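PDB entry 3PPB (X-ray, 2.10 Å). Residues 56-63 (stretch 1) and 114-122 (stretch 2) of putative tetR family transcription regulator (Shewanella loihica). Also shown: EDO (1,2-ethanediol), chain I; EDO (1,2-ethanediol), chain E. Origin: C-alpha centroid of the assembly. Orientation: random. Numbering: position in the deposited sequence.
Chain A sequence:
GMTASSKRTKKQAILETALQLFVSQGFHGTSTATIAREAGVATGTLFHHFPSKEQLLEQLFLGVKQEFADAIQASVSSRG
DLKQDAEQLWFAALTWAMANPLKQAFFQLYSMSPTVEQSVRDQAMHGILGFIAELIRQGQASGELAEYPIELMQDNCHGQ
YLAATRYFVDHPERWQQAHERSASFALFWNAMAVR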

# COMPACT_ATOMS: atom_id res chain seq x y z
N LEU A 56 14.35 5.57 15.83
CA LEU A 56 13.73 6.85 15.51
C LEU A 56 12.54 6.63 14.56
O LEU A 56 11.46 7.17 14.81
N LEU A 57 12.71 5.81 13.51
CA LEU A 57 11.62 5.49 12.58
C LEU A 57 10.47 4.78 13.32
O LEU A 57 9.31 5.09 13.07
N GLU A 58 10.79 3.83 14.21
CA GLU A 58 9.79 3.05 14.95
C GLU A 58 8.98 3.94 15.90
O GLU A 58 7.75 3.81 15.96
N GLN A 59 9.66 4.87 16.60
CA GLN A 59 9.01 5.79 17.53
C GLN A 59 8.13 6.78 16.77
O GLN A 59 7.02 7.07 17.21
N LEU A 60 8.62 7.26 15.61
CA LEU A 60 7.85 8.15 14.76
C LEU A 60 6.59 7.44 14.25
O LEU A 60 5.48 7.97 14.35
N PHE A 61 6.78 6.21 13.72
CA PHE A 61 5.72 5.35 13.18
C PHE A 61 4.59 5.18 14.18
O PHE A 61 3.45 5.49 13.85
N LEU A 62 4.92 4.73 15.41
CA LEU A 62 3.92 4.47 16.46
C LEU A 62 3.24 5.77 16.90
O LEU A 62 2.02 5.77 17.15
N GLY A 63 4.02 6.85 16.94
CA GLY A 63 3.53 8.18 17.30
C GLY A 63 2.46 8.69 16.34
O GLY A 63 1.39 9.11 16.79
N PRO A 114 7.82 -3.44 3.75
CA PRO A 114 8.78 -4.29 4.48
C PRO A 114 9.81 -3.49 5.29
O PRO A 114 10.62 -4.11 5.98
N THR A 115 9.81 -2.13 5.22
CA THR A 115 10.79 -1.28 5.91
C THR A 115 10.63 -1.35 7.44
O THR A 115 11.64 -1.49 8.14
N VAL A 116 9.39 -1.23 7.95
CA VAL A 116 9.15 -1.25 9.40
C VAL A 116 9.14 -2.70 9.88
O VAL A 116 8.55 -3.56 9.22
N GLU A 117 9.80 -2.97 11.04
CA GLU A 117 9.83 -4.28 11.70
C GLU A 117 8.41 -4.80 11.87
O GLU A 117 7.53 -4.01 12.25
N GLN A 118 8.18 -6.10 11.55
CA GLN A 118 6.86 -6.73 11.65
C GLN A 118 6.27 -6.57 13.06
O GLN A 118 5.07 -6.30 13.17
N SER A 119 7.11 -6.70 14.10
CA SER A 119 6.69 -6.57 15.50
C SER A 119 6.12 -5.16 15.80
O SER A 119 5.12 -5.06 16.51
N VAL A 120 6.72 -4.11 15.21
CA VAL A 120 6.27 -2.72 15.39
C VAL A 120 4.96 -2.50 14.61
O VAL A 120 4.06 -1.85 15.13
N ARG A 121 4.85 -3.08 13.39
CA ARG A 121 3.63 -3.01 12.59
C ARG A 121 2.48 -3.71 13.33
O ARG A 121 1.34 -3.24 13.28
N ASP A 122 2.81 -4.80 14.10
CA ASP A 122 1.86 -5.57 14.91
C ASP A 122 1.36 -4.73 16.09
O ASP A 122 0.17 -4.79 16.40

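The contact sets a segment of a longer helix, residues 56-63, beside a short approach segment that turns into a second helix at 118. The two helices run nearly parallel, at 19°, but their axes stay 10.5 Å apart, so side chains must fill the gap. No hydrogen bond crosses directly between the stretches; the direct packing is chiefly apolar.

Phe 61 organises that packing. Its CA-to-CB bond points toward the other stretch, and chi1 t with chi2 at 79° turns one face of the ring to Val 116, with Val 120 and Arg 121 approaching it obliquely from the same side. Val 116, also pointing toward its partner with chi1 t, covers that ring face: CG1 lies 4.2 Å from the ring centroid and only 13° off the ring normal, a CH-pi contact, while CG2 approaches Phe 61 CD1 at 4.0 Å. Val 120, chi1 t and again directed inward, brings CG1 to 3.7 Å from Phe 61 CD2. Arg 121 points away, yet its backbone still serves the ring, with CA 4.1 Å from Phe 61 CE2.

Leucines extend this apolar patch along the first helix. One turn before Phe 61, Leu 57 points inward as a t,p rotamer and places CD2 4.1 Å from Thr 115 CG2 and 4.3 Å from Val 116 CG2. Leu 62 leaves its helix sideways, but the m,t rotamer carries its end nearer, so that CD2 sits 3.9 Å from Val 120 CG1 and 3.7 Å from Val 120 O. Leu 56 and Leu 60, both t,p, are out of reach of this contact.

Glu 58 combines two roles. It too starts sideways, and its extended m,t chain reaches across: CD packs 3.7 Å from Val 120 CG2, and OE2 lies 3.7 Å from Glu 117 CG. The carboxylate finds its polar partner in a 1,2-ethanediol (chain I), probably from the crystallisation liquor. The diol O1 donates to Glu 58 OE2 at 2.7 Å and accepts from Glu 117 N at 2.9 Å, bridging the helix to the backbone at the N-cap position. A second ethanediol (chain E) hydrogen-bonds through O2 to Thr 115 OG1 at 3.0 Å.

Within stretch 2, Arg 121 NE reaches back to Val 116 O in a weak hydrogen bond of 3.4 Å, linking the helix to the segment that precedes it; its NH1 and NH2 are satisfied elsewhere in the structure. The rule to read here is two inward-pointing valines packed on the same side of one aromatic ring, with an acidic chain whose end packs on a valine while its carboxylate meets a bound diol.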

# COMPACT_ATOMS: atom_id res chain seq x y z
CB LEU A 56 14.76 7.83 14.92
CG LEU A 56 14.28 9.20 14.38
CD1 LEU A 56 13.38 9.96 15.38
CD2 LEU A 56 15.50 10.07 13.99
CB LEU A 57 12.10 4.62 11.39
CG LEU A 57 10.98 4.07 10.46
CD1 LEU A 57 10.23 5.20 9.79
CD2 LEU A 57 11.52 3.08 9.44
CB GLU A 58 10.47 1.92 15.72
CG GLU A 58 10.99 0.83 14.80
CD GLU A 58 11.83 -0.26 15.44
OE1 GLU A 58 12.08 -0.19 16.66
OE2 GLU A 58 12.22 -1.20 14.71
CB GLN A 59 10.03 6.54 18.43
CG GLN A 59 10.75 5.64 19.46
CD GLN A 59 9.80 4.83 20.32
OE1 GLN A 59 8.98 5.38 21.07
NE2 GLN A 59 9.86 3.51 20.21
CB LEU A 60 8.73 8.61 13.58
CG LEU A 60 8.08 9.52 12.55
CD1 LEU A 60 7.59 10.83 13.18
CD2 LEU A 60 9.02 9.79 11.39
CB PHE A 61 6.31 3.98 12.78
CG PHE A 61 5.32 3.01 12.18
CD1 PHE A 61 4.93 3.12 10.85
CD2 PHE A 61 4.80 1.96 12.93
CE1 PHE A 61 4.01 2.23 10.30
CE2 PHE A 61 3.90 1.06 12.37
CZ PHE A 61 3.52 1.19 11.06
CB LEU A 62 4.53 3.74 17.67
CG LEU A 62 5.08 2.33 17.41
CD1 LEU A 62 5.89 1.85 18.59
CD2 LEU A 62 3.96 1.32 17.07
CB PRO A 114 9.49 -5.07 3.36
CG PRO A 114 8.66 -4.86 2.12
CD PRO A 114 8.03 -3.52 2.29
CB THR A 115 10.72 0.20 5.41
OG1 THR A 115 10.64 0.23 3.99
CG2 THR A 115 11.90 1.03 5.87
CB VAL A 116 7.85 -0.50 9.81
CG1 VAL A 116 7.69 -0.43 11.33
CG2 VAL A 116 7.82 0.91 9.23
CB GLU A 117 10.49 -4.17 13.09
CG GLU A 117 11.97 -4.47 13.10
CD GLU A 117 12.40 -5.86 12.68
OE1 GLU A 117 11.65 -6.83 12.92
OE2 GLU A 117 13.52 -5.97 12.13
CB GLN A 118 6.90 -8.21 11.25
CG GLN A 118 5.53 -8.75 10.81
CD GLN A 118 5.60 -10.17 10.28
OE1 GLN A 118 6.46 -10.53 9.46
NE2 GLN A 118 4.65 -11.00 10.70
CB SER A 119 7.84 -6.89 16.45
OG SER A 119 8.97 -6.07 16.23
CB VAL A 120 7.38 -1.70 15.00
CG1 VAL A 120 6.87 -0.26 15.01
CG2 VAL A 120 8.57 -1.84 15.93
CB ARG A 121 3.83 -3.62 11.19
CG ARG A 121 4.70 -2.75 10.26
CD ARG A 121 4.64 -3.16 8.80
NE ARG A 121 5.33 -4.42 8.52
CZ ARG A 121 4.72 -5.57 8.20
NH1 ARG A 121 3.39 -5.63 8.13
NH2 ARG A 121 5.43 -6.66 7.96
CB ASP A 122 2.50 -6.88 15.43
CG ASP A 122 2.70 -7.96 14.39
OD1 ASP A 122 2.06 -7.88 13.31
OD2 ASP A 122 3.47 -8.91 14.66
C1 EDO I . 12.30 -0.24 11.10
O1 EDO I . 11.66 -1.06 12.08
C2 EDO I . 13.76 -0.59 10.90
O2 EDO I . 14.07 -1.97 11.15
C1 EDO E . 13.77 0.09 0.87
O1 EDO E . 12.92 1.23 0.95
C2 EDO E . 14.24 -0.37 2.25
O2 EDO E . 13.18 -0.96 3.02